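Local coordinates for protein transcription initiation factor TFIID subunit 6 (Drosophila melanogaster, PDB 1TAF) that serves, through this N-terminal histone-fold fragment, as a subunit of TFIID, the multiprotein complex that mediates promoter responses to activators and repressors, at residues G4-A9 against D35-L40. Residues are numbered along the deposited sequence; the frame is centred on the assembly and turned at random.
Sequences GSSISA and DVSIKL. With ZN (zinc ion), chain G.
S37 reaches out from helix 26-53 to the extended chain ahead of helix 9-18, where its hydroxyl oxygen accepts a hydrogen bond from the backbone N-H of I7: I7 N to S37 OG is 2.8 Å, with an N-H...O angle of 150°. The first torsion of S37 sets OG anti to its own carbonyl carbon, and from there the same oxygen also hydrogen-bonds A33 O one turn back. One buried hydroxyl therefore ties the incoming loop to the helix backbone. The loop sits close at this point, as CA of S6 and CA of S37 are 5.1 Å apart and S6 CB approaches S37 OG to 3.3 Å. An alanine in place of S37 would probably leave the I7 amide without its acceptor, letting the loop shift against the helix.

Followed outward, I7 CB points at the helix and meets V36 CG1 at 4.0 Å. I7 CG1, beside the backbone N and anti to the carbonyl carbon (chi1 -67°), lies 3.8 Å from L40 CD1, and the two side chains cross at about a right angle. The second torsion (chi2 -62°) leaves the tip, I7 CD1, by the same leucine, 4.3 Å from L40 CD1. The partner chain, a different protein, adds an apolar side chain against I7 and an aromatic one against V36, so this small apolar patch merges with the heterodimer interface.

D35 lies apart from the loop: its OD2 binds a zinc ion at 2.0 Å, together with E31 and a water. The loop leading into helix 9-18 packs on helix 26-53, which the short helices 9-18 and 61-69 flank in sequence; with the partner subunit, this is consistent with the histone fold of the TAF family, here in heterodimeric form.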
ATOM      1  N   GLY B   4       6.634 -27.012 -11.504  1.00 20.98           N
ATOM      2  CA  GLY B   4       6.276 -27.372 -10.151  1.00 19.01           C
ATOM      3  C   GLY B   4       4.802 -27.157  -9.909  1.00 16.05           C
ATOM      4  O   GLY B   4       4.038 -26.955 -10.846  1.00 18.07           O
ATOM      5  N   SER B   5       4.406 -27.183  -8.644  1.00 13.42           N
ATOM      6  CA  SER B   5       3.015 -27.012  -8.271  1.00 12.85           C
ATOM      7  C   SER B   5       2.537 -25.561  -8.190  1.00 13.28           C
ATOM      8  O   SER B   5       3.317 -24.625  -8.015  1.00 12.42           O
ATOM      9  CB  SER B   5       2.755 -27.712  -6.949  1.00 11.42           C
ATOM     10  OG  SER B   5       3.161 -29.065  -7.030  1.00 12.52           O
ATOM     11  N   SER B   6       1.230 -25.388  -8.296  1.00 13.72           N
ATOM     12  CA  SER B   6       0.646 -24.071  -8.212  1.00 12.22           C
ATOM     13  C   SER B   6      -0.788 -24.152  -7.729  1.00 10.38           C
ATOM     14  O   SER B   6      -1.452 -25.172  -7.879  1.00 10.29           O
ATOM     15  CB  SER B   6       0.718 -23.375  -9.572  1.00 15.43           C
ATOM     16  OG  SER B   6       0.000 -24.094 -10.545  1.00 20.42           O
ATOM     17  N   ILE B   7      -1.223 -23.094  -7.065  1.00 10.73           N
ATOM     18  CA  ILE B   7      -2.583 -22.986  -6.556  1.00 13.40           C
ATOM     19  C   ILE B   7      -3.512 -22.937  -7.770  1.00 13.34           C
ATOM     20  O   ILE B   7      -3.184 -22.326  -8.785  1.00 13.29           O
ATOM     21  CB  ILE B   7      -2.728 -21.695  -5.696  1.00 15.27           C
ATOM     22  CG1 ILE B   7      -1.875 -21.804  -4.414  1.00 15.55           C
ATOM     23  CG2 ILE B   7      -4.189 -21.411  -5.381  1.00 16.41           C
ATOM     24  CD1 ILE B   7      -2.267 -22.959  -3.466  1.00 11.92           C
ATOM     25  N   SER B   8      -4.656 -23.598  -7.679  1.00 12.69           N
ATOM     26  CA  SER B   8      -5.605 -23.622  -8.790  1.00 13.62           C
ATOM     27  C   SER B   8      -6.342 -22.303  -8.966  1.00 12.32           C
ATOM     28  O   SER B   8      -6.545 -21.552  -8.003  1.00 12.33           O
ATOM     29  CB  SER B   8      -6.644 -24.731  -8.584  1.00 12.55           C
ATOM     30  OG  SER B   8      -7.434 -24.463  -7.434  1.00 15.20           O
ATOM     31  N   ALA B   9      -6.763 -22.041 -10.198  1.00 10.76           N
ATOM     32  CA  ALA B   9      -7.525 -20.847 -10.514  1.00  8.99           C
ATOM     33  C   ALA B   9      -8.875 -20.929  -9.798  1.00 11.28           C
ATOM     34  O   ALA B   9      -9.472 -19.907  -9.457  1.00  9.94           O
ATOM     35  CB  ALA B   9      -7.735 -20.764 -11.990  1.00 10.51           C
ATOM     36  N   ASP B  35       0.348 -15.929 -10.070  1.00  7.10           N
ATOM     37  CA  ASP B  35       1.063 -14.926  -9.301  1.00  7.27           C
ATOM     38  C   ASP B  35       1.251 -15.317  -7.846  1.00  7.66           C
ATOM     39  O   ASP B  35       2.360 -15.214  -7.319  1.00  9.34           O
ATOM     40  CB  ASP B  35       0.344 -13.594  -9.394  1.00  6.11           C
ATOM     41  CG  ASP B  35       0.476 -12.969 -10.758  1.00  9.37           C
ATOM     42  OD1 ASP B  35       1.277 -13.487 -11.576  1.00 12.38           O
ATOM     43  OD2 ASP B  35      -0.206 -11.958 -11.012  1.00 10.09           O
ATOM     44  N   VAL B  36       0.187 -15.790  -7.197  1.00  7.04           N
ATOM     45  CA  VAL B  36       0.301 -16.190  -5.801  1.00  7.76           C
ATOM     46  C   VAL B  36       1.221 -17.401  -5.621  1.00  6.82           C
ATOM     47  O   VAL B  36       1.924 -17.507  -4.616  1.00  6.57           O
ATOM     48  CB  VAL B  36      -1.085 -16.441  -5.132  1.00  9.46           C
ATOM     49  CG1 VAL B  36      -1.664 -17.808  -5.528  1.00 10.37           C
ATOM     50  CG2 VAL B  36      -0.945 -16.324  -3.606  1.00  9.42           C
ATOM     51  N   SER B  37       1.235 -18.292  -6.609  1.00  6.37           N
ATOM     52  CA  SER B  37       2.086 -19.473  -6.570  1.00  5.82           C
ATOM     53  C   SER B  37       3.541 -19.052  -6.691  1.00  7.94           C
ATOM     54  O   SER B  37       4.411 -19.641  -6.054  1.00  7.36           O
ATOM     55  CB  SER B  37       1.718 -20.418  -7.695  1.00  4.67           C
ATOM     56  OG  SER B  37       0.372 -20.802  -7.544  1.00  5.26           O
ATOM     57  N   ILE B  38       3.799 -18.024  -7.499  1.00  7.48           N
ATOM     58  CA  ILE B  38       5.154 -17.505  -7.668  1.00  7.75           C
ATOM     59  C   ILE B  38       5.615 -16.875  -6.352  1.00  8.22           C
ATOM     60  O   ILE B  38       6.775 -17.028  -5.956  1.00  7.91           O
ATOM     61  CB  ILE B  38       5.223 -16.454  -8.800  1.00  8.54           C
ATOM     62  CG1 ILE B  38       5.126 -17.148 -10.162  1.00  8.82           C
ATOM     63  CG2 ILE B  38       6.509 -15.634  -8.701  1.00  7.62           C
ATOM     64  CD1 ILE B  38       4.942 -16.179 -11.331  1.00 10.76           C
ATOM     65  N   LYS B  39       4.691 -16.171  -5.692  1.00  7.99           N
ATOM     66  CA  LYS B  39       4.945 -15.519  -4.406  1.00  9.37           C
ATOM     67  C   LYS B  39       5.225 -16.559  -3.331  1.00  7.92           C
ATOM     68  O   LYS B  39       6.142 -16.397  -2.520  1.00  9.99           O
ATOM     69  CB  LYS B  39       3.742 -14.679  -3.999  1.00 11.57           C
ATOM     70  CG  LYS B  39       3.772 -13.266  -4.503  1.00 17.41           C
ATOM     71  CD  LYS B  39       4.531 -12.393  -3.512  1.00 25.82           C
ATOM     72  CE  LYS B  39       4.571 -10.924  -3.939  1.00 26.59           C
ATOM     73  NZ  LYS B  39       5.120 -10.075  -2.831  1.00 28.42           N
ATOM     74  N   LEU B  40       4.432 -17.624  -3.327  1.00  5.74           N
ATOM     75  CA  LEU B  40       4.605 -18.716  -2.368  1.00  7.70           C
ATOM     76  C   LEU B  40       5.995 -19.363  -2.483  1.00  9.29           C
ATOM     77  O   LEU B  40       6.649 -19.631  -1.470  1.00  9.64           O
ATOM     78  CB  LEU B  40       3.524 -19.782  -2.575  1.00  7.10           C
ATOM     79  CG  LEU B  40       2.147 -19.445  -2.010  1.00  6.74           C
ATOM     80  CD1 LEU B  40       1.126 -20.448  -2.533  1.00  6.96           C
ATOM     81  CD2 LEU B  40       2.193 -19.465  -0.486  1.00  7.70           C
TER
HETATM   82 ZN    ZN G2001       0.403 -11.149 -12.731  1.00 18.18          ZN
HETATM   83  O   HOH W   1      -0.618  -9.302 -12.723  1.00  3.92           O